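Local coordinates for protein (sliding clamp) (Enterobacteria phage RB69, PDB 1B77) that probably encircles DNA as a trimeric ring and tethers the phage replicative polymerase to its template, making synthesis processive, at residues I107-A112 with A206-S211. Sequence-based numbering, arbitrary orientation.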
loop_
_atom_site.group_PDB
_atom_site.type_symbol
_atom_site.label_atom_id
_atom_site.label_comp_id
_atom_site.label_asym_id
_atom_site.label_seq_id
_atom_site.Cartn_x
_atom_site.Cartn_y
_atom_site.Cartn_z
ATOM N N ILE A 107 26.905 -3.399 -26.264
ATOM C CA ILE A 107 27.234 -4.802 -26.447
ATOM C C ILE A 107 26.873 -5.258 -27.849
ATOM O O ILE A 107 25.781 -4.977 -28.350
ATOM C CB ILE A 107 26.481 -5.689 -25.435
ATOM C CG1 ILE A 107 26.940 -5.367 -24.013
ATOM C CG2 ILE A 107 26.726 -7.159 -25.743
ATOM C CD1 ILE A 107 28.409 -5.671 -23.755
ATOM N N GLN A 108 27.805 -5.949 -28.489
ATOM C CA GLN A 108 27.567 -6.478 -29.823
ATOM C C GLN A 108 27.366 -7.972 -29.598
ATOM O O GLN A 108 28.329 -8.716 -29.424
ATOM C CB GLN A 108 28.773 -6.209 -30.726
ATOM C CG GLN A 108 28.443 -5.399 -31.978
ATOM C CD GLN A 108 27.726 -4.086 -31.677
ATOM O OE1 GLN A 108 28.225 -3.246 -30.923
ATOM N NE2 GLN A 108 26.548 -3.905 -32.270
ATOM N N PHE A 109 26.105 -8.391 -29.568
ATOM C CA PHE A 109 25.756 -9.787 -29.316
ATOM C C PHE A 109 26.134 -10.723 -30.464
ATOM O O PHE A 109 25.842 -10.449 -31.625
ATOM C CB PHE A 109 24.259 -9.905 -29.034
ATOM C CG PHE A 109 23.858 -11.213 -28.406
ATOM C CD1 PHE A 109 24.100 -11.455 -27.056
ATOM C CD2 PHE A 109 23.249 -12.208 -29.165
ATOM C CE1 PHE A 109 23.741 -12.671 -26.473
ATOM C CE2 PHE A 109 22.887 -13.426 -28.592
ATOM C CZ PHE A 109 23.133 -13.659 -27.246
ATOM N N PRO A 110 26.790 -11.844 -30.147
ATOM C CA PRO A 110 27.188 -12.805 -31.187
ATOM C C PRO A 110 26.010 -13.423 -31.933
ATOM O O PRO A 110 24.859 -13.278 -31.527
ATOM C CB PRO A 110 27.989 -13.844 -30.399
ATOM C CG PRO A 110 27.386 -13.767 -29.018
ATOM C CD PRO A 110 27.270 -12.282 -28.826
ATOM N N VAL A 111 26.300 -14.110 -33.037
ATOM C CA VAL A 111 25.247 -14.760 -33.812
ATOM C C VAL A 111 24.624 -15.842 -32.934
ATOM O O VAL A 111 25.330 -16.654 -32.332
ATOM C CB VAL A 111 25.809 -15.381 -35.108
ATOM C CG1 VAL A 111 26.993 -16.284 -34.782
ATOM C CG2 VAL A 111 24.711 -16.167 -35.829
ATOM N N ALA A 112 23.300 -15.850 -32.863
ATOM C CA ALA A 112 22.580 -16.797 -32.019
ATOM C C ALA A 112 22.741 -18.270 -32.379
ATOM O O ALA A 112 22.842 -18.637 -33.549
ATOM C CB ALA A 112 21.096 -16.429 -31.985
ATOM N N ALA A 206 25.177 -16.820 -23.059
ATOM C CA ALA A 206 24.456 -15.573 -22.852
ATOM C C ALA A 206 23.135 -15.631 -23.589
ATOM O O ALA A 206 22.939 -16.467 -24.474
ATOM C CB ALA A 206 25.285 -14.388 -23.342
ATOM N N ALA A 207 22.228 -14.738 -23.218
ATOM C CA ALA A 207 20.912 -14.677 -23.832
ATOM C C ALA A 207 20.559 -13.238 -24.151
ATOM O O ALA A 207 20.979 -12.311 -23.455
ATOM C CB ALA A 207 19.868 -15.266 -22.886
ATOM N N LYS A 208 19.780 -13.051 -25.205
ATOM C CA LYS A 208 19.345 -11.727 -25.592
ATOM C C LYS A 208 17.837 -11.734 -25.774
ATOM O O LYS A 208 17.287 -12.608 -26.447
ATOM C CB LYS A 208 20.026 -11.289 -26.891
ATOM C CG LYS A 208 19.541 -9.939 -27.384
ATOM C CD LYS A 208 20.376 -9.414 -28.533
ATOM C CE LYS A 208 19.786 -8.123 -29.074
ATOM N NZ LYS A 208 20.597 -7.577 -30.200
ATOM N N PHE A 209 17.168 -10.778 -25.138
ATOM C CA PHE A 209 15.720 -10.653 -25.256
ATOM C C PHE A 209 15.470 -9.336 -25.959
ATOM O O PHE A 209 15.831 -8.267 -25.452
ATOM C CB PHE A 209 15.038 -10.641 -23.888
ATOM C CG PHE A 209 15.104 -11.953 -23.165
ATOM C CD1 PHE A 209 16.315 -12.423 -22.660
ATOM C CD2 PHE A 209 13.955 -12.722 -22.985
ATOM C CE1 PHE A 209 16.378 -13.638 -21.985
ATOM C CE2 PHE A 209 14.011 -13.935 -22.313
ATOM C CZ PHE A 209 15.225 -14.395 -21.812
ATOM N N GLU A 210 14.848 -9.416 -27.127
ATOM C CA GLU A 210 14.594 -8.221 -27.893
ATOM C C GLU A 210 13.138 -7.943 -28.226
ATOM O O GLU A 210 12.410 -8.815 -28.711
ATOM C CB GLU A 210 15.407 -8.265 -29.177
ATOM C CG GLU A 210 15.203 -7.057 -30.047
ATOM C CD GLU A 210 16.127 -7.054 -31.236
ATOM O OE1 GLU A 210 16.139 -8.058 -31.986
ATOM O OE2 GLU A 210 16.838 -6.047 -31.421
ATOM N N SER A 211 12.725 -6.711 -27.952
ATOM C CA SER A 211 11.374 -6.265 -28.244
ATOM C C SER A 211 11.539 -5.063 -29.154
ATOM O O SER A 211 12.658 -4.676 -29.484
ATOM C CB SER A 211 10.643 -5.843 -26.966
ATOM O OG SER A 211 11.240 -4.692 -26.387
#
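Phe109, from the loop that links strands 88-92 and 114-118, lays its ring flat against the aliphatic chain of Lys208 on strand 204-210. With CG anti to the backbone N (chi1 -164°), the benzyl group reaches from the loop to the sheet, while the lysine, extended throughout, runs past it in the opposite direction. Phe109 CB therefore meets the far part of the lysine chain, lying 3.9 Å from Lys208 CD. The same methylene is 3.9 Å from Phe109 CG; CD1 and CD2 both lie near Lys208 CB, CD2 also near Lys208 CD. Lys208 CB sits almost exactly over the ring centre, 3.8 Å from the centroid and 4° off the normal, a CH-pi contact that CE2 and CZ share. Farther out, Ala206 CB lies near the ring plane, 3.9 Å from Phe109 CE1, and Ala207 C is 4.0 Å from the same atom at an oblique angle. At the tip, Phe109 CZ has Ala206 O 4.0 Å away in the ring plane. Pro110 CD lies over the opposite face, toward the rim. Phe109 also touches Val217 and Pro110 touches Trp199, so that the loop meets three adjacent strands, 215-219, 204-210 and 194-201. Its course is consistent with the interdomain connector of ring-shaped processivity factors, here packed on a C-terminal strand. The attachment rests on a CH-pi contact and van der Waals contacts with lysine methylenes, the Ala206 methyl and the strand backbone, leaving the ammonium beyond the ring edge, with Lys208 NZ 4.5 Å from Phe109 CB.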